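PDB 2GVH: AGR_L_2016p, which probably hydrolyses the thioester bond of acyl-CoA substrates, as a hydrolase built from two hotdog-fold thioesterase domains in one chain. Local coordinates for residues 40-43 and 44-48. Numbering follows the deposited sequence.
Sequences TNHH and GTLFG
Phe47 sets the edge of its ring against the face of His43, four residues back on helix 40-46. Its CD2 lies 3.5 Å above the imidazole plane, over the ring centre, and the two planes meet at 51°, a tilted edge-to-face pair with centroids 4.7 Å apart. His43 reaches this place with CG anti to its backbone N (chi1 -166°). One residue earlier, the same i to i+4 spacing brings Leu46 CD1 to 3.5 Å from His42 NE2, oblique to that ring. Thr45 OG1 sits between its backbone N and carbonyl carbon (chi1 53°), folded back on the preceding turn, 2.8 Å from Asn41 O and 3.1 Å from His42 O; its single proton can serve either carbonyl.

Behind these side chains, the Phe47 N to His43 O bond, at 2.9 Å, closes the last helical turn before Phe47 leaves helical geometry as the centre of an inverse gamma turn. Gly48 then occupies the N-cap position of helix 49-67. Leu46 and Phe47 settle on Met111 of the chain's own hotdog sheet, whereas Thr40 OG1 bonds Pro37 O and Thr45 packs on Phe36, both of the second subunit. His42 NE2 makes a weak hydrogen bond to Asp33. That of His43 NE2 to Ala85 O, also weak, is consistent with a proton on NE2 and, with the Phe47 edge over its face, would limit rotation of the ring.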
ATOM      1  N   THR B  40      -5.937 -15.349  -2.736  1.00 88.64           N
ATOM      2  CA  THR B  40      -6.369 -15.771  -1.394  1.00 87.66           C
ATOM      3  C   THR B  40      -6.130 -14.711  -0.309  1.00 85.38           C
ATOM      4  O   THR B  40      -6.841 -14.678   0.695  1.00 88.52           O
ATOM      5  CB  THR B  40      -5.725 -17.119  -0.942  1.00 89.15           C
ATOM      6  OG1 THR B  40      -4.297 -17.019  -0.997  1.00 88.56           O
ATOM      7  CG2 THR B  40      -6.216 -18.298  -1.808  1.00 88.58           C
ATOM      8  N   ASN B  41      -5.131 -13.854  -0.508  1.00 79.10           N
ATOM      9  CA  ASN B  41      -4.810 -12.792   0.462  1.00 77.98           C
ATOM     10  C   ASN B  41      -5.868 -11.682   0.478  1.00 79.42           C
ATOM     11  O   ASN B  41      -6.406 -11.320   1.536  1.00 83.36           O
ATOM     12  CB  ASN B  41      -3.412 -12.201   0.182  1.00 74.78           C
ATOM     13  CG  ASN B  41      -3.009 -11.134   1.200  1.00 86.01           C
ATOM     14  OD1 ASN B  41      -3.129 -11.340   2.417  1.00 88.71           O
ATOM     15  ND2 ASN B  41      -2.535  -9.986   0.703  1.00 81.84           N
ATOM     16  N   HIS B  42      -6.169 -11.159  -0.704  1.00 81.93           N
ATOM     17  CA  HIS B  42      -7.223 -10.178  -0.833  1.00 83.97           C
ATOM     18  C   HIS B  42      -8.586 -10.762  -0.410  1.00 85.17           C
ATOM     19  O   HIS B  42      -9.372 -10.134   0.334  1.00 86.03           O
ATOM     20  CB  HIS B  42      -7.263  -9.624  -2.256  1.00 84.35           C
ATOM     21  CG  HIS B  42      -7.944  -8.299  -2.364  1.00 82.21           C
ATOM     22  ND1 HIS B  42      -8.457  -7.823  -3.551  1.00 80.91           N
ATOM     23  CD2 HIS B  42      -8.206  -7.352  -1.432  1.00 81.45           C
ATOM     24  CE1 HIS B  42      -8.995  -6.633  -3.349  1.00 82.88           C
ATOM     25  NE2 HIS B  42      -8.855  -6.322  -2.073  1.00 87.08           N
ATOM     26  N   HIS B  43      -8.852 -11.982  -0.862  1.00 84.65           N
ATOM     27  CA  HIS B  43     -10.094 -12.642  -0.500  1.00 84.00           C
ATOM     28  C   HIS B  43     -10.205 -12.682   1.019  1.00 83.39           C
ATOM     29  O   HIS B  43     -11.174 -12.180   1.589  1.00 83.47           O
ATOM     30  CB  HIS B  43     -10.152 -14.053  -1.092  1.00 83.16           C
ATOM     31  CG  HIS B  43     -11.520 -14.660  -1.053  1.00 85.58           C
ATOM     32  ND1 HIS B  43     -12.056 -15.217   0.092  1.00 86.60           N
ATOM     33  CD2 HIS B  43     -12.467 -14.789  -2.011  1.00 82.48           C
ATOM     34  CE1 HIS B  43     -13.269 -15.668  -0.163  1.00 87.21           C
ATOM     35  NE2 HIS B  43     -13.542 -15.419  -1.432  1.00 91.70           N
ATOM     36  N   GLY B  44      -9.166 -13.228   1.648  1.00 83.10           N
ATOM     37  CA  GLY B  44      -9.133 -13.460   3.088  1.00 83.67           C
ATOM     38  C   GLY B  44      -9.192 -12.201   3.932  1.00 84.21           C
ATOM     39  O   GLY B  44      -9.582 -12.259   5.095  1.00 85.29           O
ATOM     40  N   THR B  45      -8.789 -11.069   3.349  1.00 83.25           N
ATOM     41  CA  THR B  45      -8.796  -9.799   4.057  1.00 81.67           C
ATOM     42  C   THR B  45     -10.031  -8.987   3.744  1.00 80.77           C
ATOM     43  O   THR B  45     -10.574  -8.316   4.618  1.00 81.40           O
ATOM     44  CB  THR B  45      -7.558  -8.929   3.740  1.00 82.90           C
ATOM     45  OG1 THR B  45      -7.411  -8.776   2.319  1.00 81.16           O
ATOM     46  CG2 THR B  45      -6.308  -9.528   4.355  1.00 76.28           C
ATOM     47  N   LEU B  46     -10.468  -9.047   2.494  1.00 79.87           N
ATOM     48  CA  LEU B  46     -11.643  -8.304   2.081  1.00 77.93           C
ATOM     49  C   LEU B  46     -12.922  -8.908   2.652  1.00 76.87           C
ATOM     50  O   LEU B  46     -13.807  -8.185   3.079  1.00 77.98           O
ATOM     51  CB  LEU B  46     -11.713  -8.215   0.567  1.00 78.00           C
ATOM     52  CG  LEU B  46     -12.723  -7.172   0.115  1.00 74.86           C
ATOM     53  CD1 LEU B  46     -12.105  -6.217  -0.844  1.00 80.36           C
ATOM     54  CD2 LEU B  46     -13.883  -7.880  -0.504  1.00 82.49           C
ATOM     55  N   PHE B  47     -13.037 -10.228   2.649  1.00 76.23           N
ATOM     56  CA  PHE B  47     -14.126 -10.866   3.372  1.00 75.39           C
ATOM     57  C   PHE B  47     -13.584 -11.126   4.764  1.00 76.61           C
ATOM     58  O   PHE B  47     -13.291 -12.265   5.178  1.00 79.24           O
ATOM     59  CB  PHE B  47     -14.566 -12.123   2.649  1.00 74.67           C
ATOM     60  CG  PHE B  47     -15.045 -11.868   1.256  1.00 74.09           C
ATOM     61  CD1 PHE B  47     -16.273 -11.272   1.038  1.00 71.80           C
ATOM     62  CD2 PHE B  47     -14.262 -12.225   0.157  1.00 73.67           C
ATOM     63  CE1 PHE B  47     -16.724 -11.029  -0.236  1.00 69.07           C
ATOM     64  CE2 PHE B  47     -14.708 -12.007  -1.128  1.00 69.38           C
ATOM     65  CZ  PHE B  47     -15.949 -11.395  -1.322  1.00 71.21           C
ATOM     66  N   GLY B  48     -13.417 -10.018   5.470  1.00 77.18           N
ATOM     67  CA  GLY B  48     -12.628  -9.950   6.697  1.00 73.90           C
ATOM     68  C   GLY B  48     -12.511  -8.474   6.988  1.00 73.40           C
ATOM     69  O   GLY B  48     -13.388  -7.668   6.586  1.00 73.89           O
TER